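Type I site-specific restriction-modification system, R (Restriction) subunit (PDB 3H1T) probably cleaves and translocates DNA at the expense of ATP, as the nuclease and motor subunit of a type I restriction enzyme. Local coordinates at residues Ser21-Glu26 / Lys94-Pro99; Glu52-Thr57 / Asp77-Tyr82; Pro87-Glu92 / Phe118-Asn123; His125-Phe130 / Gln138-Phe143. All blocks are in the same frame, centred on the assembly; numbering follows the deposited sequence.

Contact 1 (Ser21-Glu26 / Lys94-Pro99)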
loop_
_atom_site.group_PDB
_atom_site.type_symbol
_atom_site.label_atom_id
_atom_site.label_comp_id
_atom_site.label_asym_id
_atom_site.label_seq_id
_atom_site.Cartn_x
_atom_site.Cartn_y
_atom_site.Cartn_z
ATOM N N SER A 21 -27.940 18.344 -33.600
ATOM C CA SER A 21 -27.033 19.056 -34.573
ATOM C C SER A 21 -26.738 20.473 -34.130
ATOM O O SER A 21 -25.812 21.115 -34.629
ATOM C CB SER A 21 -27.632 19.065 -35.958
HETATM N N MSE A 22 -27.570 20.981 -33.229
HETATM C CA MSE A 22 -27.376 22.317 -32.680
HETATM C C MSE A 22 -26.803 21.986 -31.299
HETATM O O MSE A 22 -26.128 22.793 -30.649
HETATM C CB MSE A 22 -28.728 23.055 -32.548
HETATM C CG MSE A 22 -29.098 24.015 -33.685
HETATM SE SE MSE A 22 -27.729 25.340 -34.185
HETATM C CE MSE A 22 -26.939 24.256 -35.581
ATOM N N ALA A 23 -27.086 20.750 -30.891
ATOM C CA ALA A 23 -26.676 20.190 -29.617
ATOM C C ALA A 23 -25.168 20.254 -29.422
ATOM O O ALA A 23 -24.395 20.001 -30.358
ATOM C CB ALA A 23 -27.155 18.758 -29.521
ATOM N N LEU A 24 -24.762 20.620 -28.208
ATOM C CA LEU A 24 -23.354 20.734 -27.875
ATOM C C LEU A 24 -22.721 19.478 -27.310
ATOM O O LEU A 24 -23.324 18.736 -26.515
ATOM C CB LEU A 24 -23.124 21.877 -26.884
ATOM C CG LEU A 24 -23.399 23.340 -27.263
ATOM C CD1 LEU A 24 -23.040 24.186 -26.059
ATOM C CD2 LEU A 24 -22.587 23.776 -28.488
ATOM N N ASN A 25 -21.484 19.275 -27.759
ATOM C CA ASN A 25 -20.571 18.191 -27.393
ATOM C C ASN A 25 -20.450 18.186 -25.877
ATOM O O ASN A 25 -20.824 19.165 -25.225
ATOM C CB ASN A 25 -19.183 18.510 -27.987
ATOM C CG ASN A 25 -18.655 17.421 -28.857
ATOM O OD1 ASN A 25 -19.393 16.876 -29.673
ATOM N ND2 ASN A 25 -17.368 17.097 -28.710
ATOM N N GLU A 26 -19.932 17.107 -25.298
ATOM C CA GLU A 26 -19.749 17.116 -23.856
ATOM C C GLU A 26 -18.663 18.160 -23.666
ATOM O O GLU A 26 -18.707 18.987 -22.766
ATOM C CB GLU A 26 -19.237 15.769 -23.330
ATOM C CG GLU A 26 -18.705 15.879 -21.890
ATOM C CD GLU A 26 -18.636 14.553 -21.172
ATOM O OE1 GLU A 26 -19.488 13.692 -21.478
ATOM O OE2 GLU A 26 -17.759 14.379 -20.290
ATOM N N LYS A 94 -21.737 16.249 -18.611
ATOM C CA LYS A 94 -22.405 15.494 -19.644
ATOM C C LYS A 94 -22.842 16.506 -20.686
ATOM O O LYS A 94 -22.897 17.702 -20.406
ATOM C CB LYS A 94 -23.615 14.749 -19.070
ATOM C CG LYS A 94 -23.245 13.491 -18.288
ATOM C CD LYS A 94 -22.724 12.384 -19.215
ATOM C CE LYS A 94 -21.988 11.258 -18.464
ATOM N NZ LYS A 94 -22.829 10.479 -17.511
ATOM N N PRO A 95 -23.135 16.057 -21.913
ATOM C CA PRO A 95 -23.572 17.010 -22.944
ATOM C C PRO A 95 -24.863 17.746 -22.544
ATOM O O PRO A 95 -25.713 17.170 -21.866
ATOM C CB PRO A 95 -23.757 16.119 -24.174
ATOM C CG PRO A 95 -24.080 14.776 -23.571
ATOM C CD PRO A 95 -23.113 14.679 -22.430
ATOM N N GLU A 96 -25.025 19.004 -22.957
ATOM C CA GLU A 96 -26.224 19.769 -22.589
ATOM C C GLU A 96 -27.569 19.099 -22.852
ATOM O O GLU A 96 -28.518 19.300 -22.101
ATOM C CB GLU A 96 -26.224 21.159 -23.239
ATOM C CG GLU A 96 -25.766 21.214 -24.678
ATOM C CD GLU A 96 -26.546 22.236 -25.494
ATOM O OE1 GLU A 96 -26.897 23.309 -24.946
ATOM O OE2 GLU A 96 -26.805 21.964 -26.687
ATOM N N ASN A 97 -27.646 18.280 -23.891
ATOM C CA ASN A 97 -28.892 17.591 -24.236
ATOM C C ASN A 97 -29.301 16.438 -23.321
ATOM O O ASN A 97 -30.431 15.953 -23.401
ATOM C CB ASN A 97 -28.814 17.079 -25.674
ATOM C CG ASN A 97 -27.382 16.801 -26.112
ATOM O OD1 ASN A 97 -27.037 15.675 -26.483
ATOM N ND2 ASN A 97 -26.543 17.833 -26.081
ATOM N N SER A 98 -28.399 15.984 -22.459
ATOM C CA SER A 98 -28.719 14.879 -21.561
ATOM C C SER A 98 -29.115 15.312 -20.143
ATOM O O SER A 98 -28.657 16.330 -19.634
ATOM C CB SER A 98 -27.538 13.900 -21.493
ATOM O OG SER A 98 -26.322 14.560 -21.196
ATOM N N PRO A 99 -29.979 14.527 -19.491
ATOM C CA PRO A 99 -30.473 14.776 -18.127
ATOM C C PRO A 99 -29.356 14.826 -17.069
ATOM O O PRO A 99 -28.409 14.037 -17.143
ATOM C CB PRO A 99 -31.444 13.607 -17.908
ATOM C CG PRO A 99 -30.896 12.520 -18.835
ATOM C CD PRO A 99 -30.573 13.306 -20.063
HETATM O O HOH W 1 -27.694 23.477 -28.636
#
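Glu96 carries its CG in the crowded position between its own backbone N and carbonyl carbon (chi1 42°), while Leu24 holds CG anti to its carbonyl carbon (chi1 -65°), and the two side chains cross obliquely. CG of Glu96 packs against CB of Leu24 at 3.5 Å. Beyond it, OE2 of Glu96 takes the backbone N-H of Leu24 at 2.9 Å, on the anti side of the carboxylate and 34° out of its plane. A water donates a second bond to the same OE2 of Glu96, at 2.6 Å, and reaches the carbonyl O of selenomethionine Met22 more weakly. Next in the chain, ND2 of Asn97 lies 3.6 Å from CB of Ala23 and gives a weak hydrogen bond to the carbonyl O of Leu24. That carbonyl O of Leu24 also rests 3.5 Å from CB of Pro95. The receiving loop is folded by a type I beta turn from Pro95 to Ser98, in which the carbonyl O of Pro95 accepts both N and OG of Ser98. Thr29 and Tyr33 of helix 26-40 touch both Leu24 and Glu96. Just ahead of the turn, Glu92 and Lys94 stand two positions apart, consistent with the (D/E)XK element of a PD-(D/E)XK nuclease fold.

Contact 2 (Glu52-Thr57 / Asp77-Tyr82)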
loop_
_atom_site.group_PDB
_atom_site.type_symbol
_atom_site.label_atom_id
_atom_site.label_comp_id
_atom_site.label_asym_id
_atom_site.label_seq_id
_atom_site.Cartn_x
_atom_site.Cartn_y
_atom_site.Cartn_z
ATOM N N GLU A 52 -9.109 19.988 -14.871
ATOM C CA GLU A 52 -9.950 19.242 -15.788
ATOM C C GLU A 52 -9.255 17.950 -16.162
ATOM O O GLU A 52 -8.032 17.894 -16.275
ATOM C CB GLU A 52 -10.198 20.038 -17.068
ATOM C CG GLU A 52 -11.025 21.289 -16.924
ATOM C CD GLU A 52 -11.416 21.869 -18.273
ATOM O OE1 GLU A 52 -12.015 21.129 -19.093
ATOM O OE2 GLU A 52 -11.123 23.065 -18.507
ATOM N N GLN A 53 -10.054 16.922 -16.394
ATOM C CA GLN A 53 -9.514 15.637 -16.768
ATOM C C GLN A 53 -8.427 15.244 -15.775
ATOM O O GLN A 53 -7.266 15.106 -16.141
ATOM C CB GLN A 53 -8.936 15.709 -18.186
ATOM C CG GLN A 53 -9.964 15.956 -19.283
ATOM C CD GLN A 53 -11.074 14.913 -19.312
ATOM O OE1 GLN A 53 -10.814 13.716 -19.255
ATOM N NE2 GLN A 53 -12.319 15.369 -19.414
ATOM N N TYR A 54 -8.811 15.081 -14.514
ATOM C CA TYR A 54 -7.877 14.680 -13.467
ATOM C C TYR A 54 -7.628 13.174 -13.607
ATOM O O TYR A 54 -8.530 12.363 -13.381
ATOM C CB TYR A 54 -8.484 14.985 -12.095
ATOM C CG TYR A 54 -7.709 14.447 -10.917
ATOM C CD1 TYR A 54 -6.403 14.861 -10.668
ATOM C CD2 TYR A 54 -8.301 13.551 -10.021
ATOM C CE1 TYR A 54 -5.703 14.400 -9.553
ATOM C CE2 TYR A 54 -7.615 13.085 -8.910
ATOM C CZ TYR A 54 -6.314 13.508 -8.679
ATOM O OH TYR A 54 -5.620 13.026 -7.590
ATOM N N THR A 55 -6.422 12.811 -14.024
ATOM C CA THR A 55 -6.062 11.409 -14.175
ATOM C C THR A 55 -5.304 11.079 -12.905
ATOM O O THR A 55 -4.316 11.736 -12.578
ATOM C CB THR A 55 -5.166 11.196 -15.407
ATOM O OG1 THR A 55 -5.817 11.733 -16.562
ATOM C CG2 THR A 55 -4.928 9.718 -15.645
ATOM N N PHE A 56 -5.767 10.074 -12.175
ATOM C CA PHE A 56 -5.131 9.740 -10.912
ATOM C C PHE A 56 -4.783 8.269 -10.752
ATOM O O PHE A 56 -4.403 7.840 -9.664
ATOM C CB PHE A 56 -6.039 10.175 -9.762
ATOM C CG PHE A 56 -7.422 9.571 -9.822
ATOM C CD1 PHE A 56 -8.407 10.139 -10.623
ATOM C CD2 PHE A 56 -7.728 8.422 -9.095
ATOM C CE1 PHE A 56 -9.673 9.572 -10.699
ATOM C CE2 PHE A 56 -8.989 7.850 -9.159
ATOM C CZ PHE A 56 -9.967 8.423 -9.964
ATOM N N THR A 57 -4.929 7.497 -11.823
ATOM C CA THR A 57 -4.620 6.068 -11.800
ATOM C C THR A 57 -3.643 5.762 -12.940
ATOM O O THR A 57 -3.461 6.588 -13.832
ATOM C CB THR A 57 -5.919 5.256 -11.933
ATOM O OG1 THR A 57 -6.383 4.903 -10.626
ATOM C CG2 THR A 57 -5.721 4.017 -12.772
ATOM N N ASP A 77 -13.824 14.314 -14.750
ATOM C CA ASP A 77 -13.950 15.502 -15.591
ATOM C C ASP A 77 -13.326 16.728 -14.931
ATOM O O ASP A 77 -12.526 17.422 -15.553
ATOM C CB ASP A 77 -15.411 15.774 -15.935
ATOM C CG ASP A 77 -16.005 14.695 -16.801
ATOM O OD1 ASP A 77 -15.252 14.115 -17.606
ATOM O OD2 ASP A 77 -17.218 14.433 -16.694
ATOM N N TYR A 78 -13.685 16.991 -13.679
ATOM C CA TYR A 78 -13.128 18.115 -12.951
ATOM C C TYR A 78 -12.883 17.747 -11.508
ATOM O O TYR A 78 -13.638 16.994 -10.907
ATOM C CB TYR A 78 -14.048 19.333 -12.947
ATOM C CG TYR A 78 -14.371 19.949 -14.287
ATOM C CD1 TYR A 78 -15.443 19.483 -15.051
ATOM C CD2 TYR A 78 -13.679 21.066 -14.735
ATOM C CE1 TYR A 78 -15.823 20.120 -16.218
ATOM C CE2 TYR A 78 -14.057 21.714 -15.904
ATOM C CZ TYR A 78 -15.141 21.232 -16.638
ATOM O OH TYR A 78 -15.594 21.870 -17.770
ATOM N N LEU A 79 -11.815 18.303 -10.958
ATOM C CA LEU A 79 -11.458 18.092 -9.580
ATOM C C LEU A 79 -11.390 19.521 -9.071
ATOM O O LEU A 79 -10.733 20.366 -9.673
ATOM C CB LEU A 79 -10.099 17.398 -9.487
ATOM C CG LEU A 79 -9.611 16.667 -8.223
ATOM C CD1 LEU A 79 -8.413 17.393 -7.662
ATOM C CD2 LEU A 79 -10.715 16.546 -7.190
ATOM N N LEU A 80 -12.088 19.811 -7.980
ATOM C CA LEU A 80 -12.081 21.160 -7.439
ATOM C C LEU A 80 -11.208 21.159 -6.207
ATOM O O LEU A 80 -11.522 20.500 -5.230
ATOM C CB LEU A 80 -13.504 21.589 -7.098
ATOM C CG LEU A 80 -14.483 21.463 -8.267
ATOM C CD1 LEU A 80 -15.834 21.960 -7.819
ATOM C CD2 LEU A 80 -14.020 22.264 -9.464
ATOM N N LYS A 81 -10.099 21.886 -6.258
ATOM C CA LYS A 81 -9.188 21.934 -5.125
ATOM C C LYS A 81 -9.364 23.219 -4.344
ATOM O O LYS A 81 -9.335 24.310 -4.913
ATOM C CB LYS A 81 -7.728 21.785 -5.602
ATOM C CG LYS A 81 -7.479 20.504 -6.397
ATOM C CD LYS A 81 -6.028 20.046 -6.373
ATOM C CE LYS A 81 -5.119 20.896 -7.227
ATOM N NZ LYS A 81 -3.900 20.120 -7.586
ATOM N N TYR A 82 -9.590 23.086 -3.042
ATOM C CA TYR A 82 -9.743 24.264 -2.202
ATOM C C TYR A 82 -8.385 24.952 -2.163
ATOM O O TYR A 82 -8.267 26.174 -2.254
ATOM C CB TYR A 82 -10.142 23.881 -0.789
ATOM C CG TYR A 82 -10.201 25.092 0.091
ATOM C CD1 TYR A 82 -11.108 26.116 -0.178
ATOM C CD2 TYR A 82 -9.341 25.234 1.175
ATOM C CE1 TYR A 82 -11.161 27.253 0.615
ATOM C CE2 TYR A 82 -9.383 26.366 1.974
ATOM C CZ TYR A 82 -10.296 27.373 1.691
ATOM O OH TYR A 82 -10.346 28.490 2.489
#
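Glu52 lies beside the ring of Tyr78, both side chains pointing the same way from an antiparallel, non-hydrogen-bonded pair. CB of Glu52 passes 3.8 Å from the carbonyl O of Asp77. CG of Glu52, anti to its own carbonyl carbon (chi1 -67°), is set against the ring in a slanting approach, 3.2 Å from CE2 of Tyr78. CD of Glu52 stays 3.6 Å from the same CE2 of Tyr78, and the carboxylate plane ends 24° from the ring plane. At the tip, OE1 of Glu52 is 3.9 Å from OH of Tyr78. The next residue turns the chain: N of Gln53 donates to the carbonyl O of Asp77 at 2.7 Å, from well above the carbonyl plane, and a G1 beta bulge sets Gln53 and Tyr54 together opposite Ala76. At the second bulge residue, CG of Leu79 sits over one face of the Tyr54 ring as a CH-pi contact, 4.1 Å from the ring centroid. Direct cohesion is thus mostly packing of CG of Glu52 and CG of Leu79 on two rings plus one main-chain bond, whereas OD2 of Asp77 and OH of Tyr78 bond to N of Ala93 and OG1 of Thr35, tying strand 75-81 to strand 86-93 and helix 26-40.

Contact 3 (Pro87-Glu92 / Phe118-Asn123)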
loop_
_atom_site.group_PDB
_atom_site.type_symbol
_atom_site.label_atom_id
_atom_site.label_comp_id
_atom_site.label_asym_id
_atom_site.label_seq_id
_atom_site.Cartn_x
_atom_site.Cartn_y
_atom_site.Cartn_z
ATOM N N PRO A 87 -7.720 18.876 -2.194
ATOM C CA PRO A 87 -8.872 18.658 -3.071
ATOM C C PRO A 87 -10.151 18.660 -2.222
ATOM O O PRO A 87 -10.115 18.297 -1.045
ATOM C CB PRO A 87 -8.570 17.292 -3.695
ATOM C CG PRO A 87 -7.750 16.611 -2.659
ATOM C CD PRO A 87 -6.823 17.709 -2.198
ATOM N N ILE A 88 -11.280 19.067 -2.783
ATOM C CA ILE A 88 -12.482 19.088 -1.988
ATOM C C ILE A 88 -13.771 18.635 -2.677
ATOM O O ILE A 88 -14.703 18.222 -2.004
ATOM C CB ILE A 88 -12.682 20.505 -1.357
ATOM C CG1 ILE A 88 -13.780 20.446 -0.276
ATOM C CG2 ILE A 88 -13.004 21.513 -2.453
ATOM C CD1 ILE A 88 -13.754 21.609 0.707
ATOM N N ALA A 89 -13.836 18.692 -4.002
ATOM C CA ALA A 89 -15.037 18.246 -4.721
ATOM C C ALA A 89 -14.745 17.670 -6.105
ATOM O O ALA A 89 -13.637 17.784 -6.628
ATOM C CB ALA A 89 -16.055 19.393 -4.845
ATOM N N VAL A 90 -15.754 17.060 -6.709
ATOM C CA VAL A 90 -15.569 16.481 -8.028
ATOM C C VAL A 90 -16.813 16.669 -8.899
ATOM O O VAL A 90 -17.936 16.691 -8.393
ATOM C CB VAL A 90 -15.183 14.973 -7.892
ATOM C CG1 VAL A 90 -16.358 14.157 -7.370
ATOM C CG2 VAL A 90 -14.663 14.455 -9.217
ATOM N N VAL A 91 -16.606 16.819 -10.202
ATOM C CA VAL A 91 -17.712 17.046 -11.118
ATOM C C VAL A 91 -17.773 16.088 -12.304
ATOM O O VAL A 91 -16.762 15.786 -12.931
ATOM C CB VAL A 91 -17.646 18.486 -11.715
ATOM C CG1 VAL A 91 -18.888 18.768 -12.566
ATOM C CG2 VAL A 91 -17.525 19.497 -10.596
ATOM N N GLU A 92 -18.968 15.619 -12.620
ATOM C CA GLU A 92 -19.160 14.753 -13.771
ATOM C C GLU A 92 -19.946 15.608 -14.767
ATOM O O GLU A 92 -21.051 16.053 -14.469
ATOM C CB GLU A 92 -19.963 13.500 -13.395
ATOM C CG GLU A 92 -19.264 12.154 -13.619
ATOM C CD GLU A 92 -18.803 11.911 -15.055
ATOM O OE1 GLU A 92 -19.655 11.793 -15.962
ATOM O OE2 GLU A 92 -17.572 11.832 -15.268
ATOM N N PHE A 118 -18.068 16.203 -1.499
ATOM C CA PHE A 118 -18.986 16.914 -2.380
ATOM C C PHE A 118 -18.928 16.389 -3.811
ATOM O O PHE A 118 -17.857 16.264 -4.398
ATOM C CB PHE A 118 -18.682 18.417 -2.337
ATOM C CG PHE A 118 -18.732 18.988 -0.951
ATOM C CD1 PHE A 118 -19.948 19.126 -0.281
ATOM C CD2 PHE A 118 -17.549 19.270 -0.264
ATOM C CE1 PHE A 118 -19.990 19.520 1.063
ATOM C CE2 PHE A 118 -17.572 19.669 1.076
ATOM C CZ PHE A 118 -18.797 19.790 1.744
ATOM N N ALA A 119 -20.082 16.073 -4.377
ATOM C CA ALA A 119 -20.111 15.553 -5.733
ATOM C C ALA A 119 -21.130 16.279 -6.597
ATOM O O ALA A 119 -22.227 16.581 -6.137
ATOM C CB ALA A 119 -20.420 14.048 -5.704
ATOM N N TYR A 120 -20.774 16.548 -7.850
ATOM C CA TYR A 120 -21.661 17.262 -8.760
ATOM C C TYR A 120 -21.837 16.607 -10.110
ATOM O O TYR A 120 -20.918 16.051 -10.678
ATOM C CB TYR A 120 -21.139 18.678 -8.983
ATOM C CG TYR A 120 -20.986 19.434 -7.700
ATOM C CD1 TYR A 120 -22.072 20.108 -7.140
ATOM C CD2 TYR A 120 -19.787 19.391 -6.992
ATOM C CE1 TYR A 120 -21.969 20.719 -5.896
ATOM C CE2 TYR A 120 -19.667 19.991 -5.743
ATOM C CZ TYR A 120 -20.761 20.647 -5.197
ATOM O OH TYR A 120 -20.644 21.189 -3.948
ATOM N N SER A 121 -23.046 16.677 -10.625
ATOM C CA SER A 121 -23.334 16.167 -11.933
ATOM C C SER A 121 -23.917 17.383 -12.635
ATOM O O SER A 121 -24.757 18.081 -12.069
ATOM C CB SER A 121 -24.340 15.024 -11.843
ATOM O OG SER A 121 -24.612 14.544 -13.130
ATOM N N THR A 122 -23.474 17.656 -13.856
ATOM C CA THR A 122 -23.974 18.810 -14.567
ATOM C C THR A 122 -24.026 18.572 -16.054
ATOM O O THR A 122 -23.260 17.772 -16.586
ATOM C CB THR A 122 -23.087 20.031 -14.320
ATOM O OG1 THR A 122 -23.543 21.127 -15.124
ATOM C CG2 THR A 122 -21.641 19.703 -14.678
ATOM N N ASN A 123 -24.944 19.272 -16.718
ATOM C CA ASN A 123 -25.095 19.182 -18.160
ATOM C C ASN A 123 -24.961 20.581 -18.734
ATOM O O ASN A 123 -25.444 20.859 -19.831
ATOM C CB ASN A 123 -26.457 18.569 -18.530
ATOM C CG ASN A 123 -27.648 19.361 -17.979
ATOM O OD1 ASN A 123 -27.496 20.314 -17.219
ATOM N ND2 ASN A 123 -28.847 18.945 -18.367
#
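Phe118 and Tyr120 meet the neighbouring strand chiefly at their ring edges. The carbonyl O of Ile88 lies in the plane of the Phe118 ring, 3.5 Å from its CD2, and CB of Ala89 lies in the plane of the Tyr120 ring, 3.8 Å from its CE2. CG of Tyr120 stands anti to its carbonyl carbon (chi1 -57°), which starts the ring on its way to Ala89. Leu149 of helix 146-157 touches both aromatic side chains, and Tyr120 sends its OH to Glu129. Between the strands runs a parallel ladder. N of Val90 donates to the O of Phe118, and the O of Val90 accepts from N of Tyr120, 2.9 Å away; N of Glu92 then meets the O of Tyr120 at 2.8 Å, with N of Thr122 on the O of Glu92. This is the strand pair of a beta-alpha-beta crossover, strand 86-93, helix 104-114 and strand 118-122. Val90, Ala119, Glu92 and Ser121 occupy the other sheet face, where Val90 touches Ala111 and Glu92 touches Tyr110, both of the crossover helix.

Contact 4 (His125-Phe130 / Gln138-Phe143)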
loop_
_atom_site.group_PDB
_atom_site.type_symbol
_atom_site.label_atom_id
_atom_site.label_comp_id
_atom_site.label_asym_id
_atom_site.label_seq_id
_atom_site.Cartn_x
_atom_site.Cartn_y
_atom_site.Cartn_z
ATOM N N HIS A 125 -26.428 23.577 -18.209
ATOM C CA HIS A 125 -27.439 24.467 -17.660
ATOM C C HIS A 125 -27.916 24.050 -16.288
ATOM O O HIS A 125 -28.308 24.896 -15.500
ATOM C CB HIS A 125 -28.631 24.654 -18.614
ATOM C CG HIS A 125 -29.202 23.384 -19.156
ATOM N ND1 HIS A 125 -28.611 22.684 -20.186
ATOM C CD2 HIS A 125 -30.363 22.739 -18.877
ATOM C CE1 HIS A 125 -29.386 21.666 -20.523
ATOM N NE2 HIS A 125 -30.456 21.678 -19.745
ATOM N N GLU A 126 -27.854 22.763 -15.981
ATOM C CA GLU A 126 -28.292 22.304 -14.665
ATOM C C GLU A 126 -27.140 21.759 -13.834
ATOM O O GLU A 126 -26.137 21.294 -14.368
ATOM C CB GLU A 126 -29.369 21.229 -14.796
ATOM C CG GLU A 126 -30.720 21.740 -15.197
ATOM C CD GLU A 126 -31.598 20.637 -15.737
ATOM O OE1 GLU A 126 -31.181 19.968 -16.708
ATOM O OE2 GLU A 126 -32.707 20.443 -15.198
ATOM N N ILE A 127 -27.302 21.816 -12.516
ATOM C CA ILE A 127 -26.286 21.334 -11.598
ATOM C C ILE A 127 -26.940 20.516 -10.499
ATOM O O ILE A 127 -27.837 20.992 -9.819
ATOM C CB ILE A 127 -25.527 22.514 -10.972
ATOM C CG1 ILE A 127 -24.850 23.327 -12.084
ATOM C CG2 ILE A 127 -24.500 22.003 -9.984
ATOM C CD1 ILE A 127 -24.336 24.692 -11.646
ATOM N N LEU A 128 -26.502 19.279 -10.339
ATOM C CA LEU A 128 -27.050 18.396 -9.317
ATOM C C LEU A 128 -25.961 18.112 -8.283
ATOM O O LEU A 128 -24.882 17.651 -8.634
ATOM C CB LEU A 128 -27.497 17.075 -9.947
ATOM C CG LEU A 128 -28.845 16.458 -9.564
ATOM C CD1 LEU A 128 -28.697 14.967 -9.775
ATOM C CD2 LEU A 128 -29.233 16.771 -8.120
ATOM N N GLU A 129 -26.242 18.371 -7.011
ATOM C CA GLU A 129 -25.257 18.156 -5.961
ATOM C C GLU A 129 -25.622 17.055 -4.963
ATOM O O GLU A 129 -26.773 16.934 -4.557
ATOM C CB GLU A 129 -25.040 19.456 -5.177
ATOM C CG GLU A 129 -24.109 19.328 -3.971
ATOM C CD GLU A 129 -24.149 20.524 -3.022
ATOM O OE1 GLU A 129 -25.143 20.671 -2.280
ATOM O OE2 GLU A 129 -23.184 21.314 -3.014
ATOM N N PHE A 130 -24.644 16.233 -4.600
ATOM C CA PHE A 130 -24.873 15.249 -3.569
ATOM C C PHE A 130 -23.870 15.659 -2.510
ATOM O O PHE A 130 -22.663 15.682 -2.748
ATOM C CB PHE A 130 -24.589 13.806 -3.969
ATOM C CG PHE A 130 -24.853 12.844 -2.842
ATOM C CD1 PHE A 130 -26.145 12.384 -2.588
ATOM C CD2 PHE A 130 -23.831 12.490 -1.958
ATOM C CE1 PHE A 130 -26.416 11.594 -1.464
ATOM C CE2 PHE A 130 -24.095 11.704 -0.829
ATOM C CZ PHE A 130 -25.382 11.257 -0.584
ATOM N N GLN A 138 -29.609 17.600 -4.439
ATOM C CA GLN A 138 -30.456 18.652 -4.976
ATOM C C GLN A 138 -29.857 19.486 -6.100
ATOM O O GLN A 138 -28.646 19.548 -6.284
ATOM C CB GLN A 138 -30.878 19.580 -3.833
ATOM C CG GLN A 138 -29.711 20.254 -3.141
ATOM C CD GLN A 138 -30.092 20.869 -1.807
ATOM O OE1 GLN A 138 -29.316 21.617 -1.205
ATOM N NE2 GLN A 138 -31.292 20.551 -1.334
ATOM N N LEU A 139 -30.734 20.129 -6.856
ATOM C CA LEU A 139 -30.319 20.999 -7.945
ATOM C C LEU A 139 -29.915 22.361 -7.376
ATOM O O LEU A 139 -30.554 22.867 -6.448
ATOM C CB LEU A 139 -31.477 21.164 -8.918
ATOM C CG LEU A 139 -31.866 19.913 -9.686
ATOM C CD1 LEU A 139 -33.315 20.052 -10.145
ATOM C CD2 LEU A 139 -30.904 19.722 -10.867
ATOM N N LEU A 140 -28.854 22.952 -7.914
ATOM C CA LEU A 140 -28.403 24.254 -7.440
ATOM C C LEU A 140 -28.503 25.244 -8.575
ATOM O O LEU A 140 -28.513 24.861 -9.749
ATOM C CB LEU A 140 -26.948 24.207 -6.968
ATOM C CG LEU A 140 -26.555 23.122 -5.963
ATOM C CD1 LEU A 140 -25.060 23.210 -5.692
ATOM C CD2 LEU A 140 -27.365 23.265 -4.669
ATOM N N SER A 141 -28.576 26.525 -8.224
ATOM C CA SER A 141 -28.657 27.581 -9.226
ATOM C C SER A 141 -27.252 27.930 -9.691
ATOM O O SER A 141 -27.066 28.699 -10.631
ATOM C CB SER A 141 -29.318 28.823 -8.631
ATOM O OG SER A 141 -28.533 29.334 -7.564
ATOM N N ARG A 142 -26.270 27.345 -9.019
ATOM C CA ARG A 142 -24.874 27.582 -9.339
ATOM C C ARG A 142 -23.963 26.739 -8.443
ATOM O O ARG A 142 -24.408 26.167 -7.453
ATOM C CB ARG A 142 -24.554 29.076 -9.167
ATOM C CG ARG A 142 -24.971 29.652 -7.814
ATOM C CD ARG A 142 -24.031 30.755 -7.368
ATOM N NE ARG A 142 -23.129 30.319 -6.306
ATOM C CZ ARG A 142 -23.282 30.620 -5.020
ATOM N NH1 ARG A 142 -24.304 31.364 -4.635
ATOM N NH2 ARG A 142 -22.419 30.169 -4.118
ATOM N N PHE A 143 -22.690 26.654 -8.813
ATOM C CA PHE A 143 -21.708 25.909 -8.034
ATOM C C PHE A 143 -21.348 26.616 -6.740
ATOM O O PHE A 143 -21.258 27.830 -6.695
ATOM C CB PHE A 143 -20.423 25.723 -8.840
ATOM C CG PHE A 143 -20.519 24.705 -9.924
ATOM C CD1 PHE A 143 -20.550 23.343 -9.613
ATOM C CD2 PHE A 143 -20.604 25.101 -11.258
ATOM C CE1 PHE A 143 -20.680 22.387 -10.609
ATOM C CE2 PHE A 143 -20.735 24.152 -12.268
ATOM C CZ PHE A 143 -20.779 22.785 -11.941
HETATM O O HOH W 2 -27.304 26.726 -13.152
HETATM O O HOH W 3 -29.833 23.616 -11.541
HETATM O O HOH W 4 -26.236 22.798 -0.639
#
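Leu128 and Leu139 face each other as an antiparallel, non-hydrogen-bonded pair, in short strands whose directions differ by 131°, with Glu129 and Gln138 beside them as a hydrogen-bonded pair joined by both N-H to O bonds. N of Leu140 gives a further bond to the O of Ile127, and a water links N of Ile127, from which it accepts, to the O of Leu140. Ile127 is the chief side chain. Its CG1 is anti to the carbonyl carbon (chi1 -60°), and an extended chi2 of 167° carries CD1 over one face of the Phe143 ring, 3.7 Å above the plane and offset toward the rim. CG2 of Ile127 adds a second touch, 3.9 Å from CE1 of Phe143. These strands form the beta hairpin 127-131/137-140, the last two strands of the six-stranded sheet. Phe143, just beyond it, also reaches Lys37 and Leu38 of helix 26-40. On the same face CD1 of Leu140 lies 3.8 Å from CB of Glu129; OE2 of Glu129, the partner of Tyr120, is also held by Arg152 in a salt bridge. On the opposite face, CD2 of Leu128 lies 3.4 Å from the O of Gln138, and CG of Leu128 is 4.1 Å from CD2 of Leu139.

Contacts 2, 3 and 4 follow one another along the chain and step across one mixed six-stranded sheet in the N-terminal part of this fragment. Contact 2 is nested in the loop closed by contact 1, contacts 1 and 3 cross, and contact 4 comes last. Contact 3 is about 10 Å, centre to centre, from contacts 2 and 4, with backbone bonds between neighbouring strands closing the gaps. Contact 1 lies about 18 Å from contact 3, centre to centre, beyond the C-terminal ends of strands 86-93 and 118-122. Asp77 and Glu92 lie close, with Lys94 in a long, weak ion pair to Glu92, consistent with a nuclease site separate from the sheets of the probable ATP-driven motor.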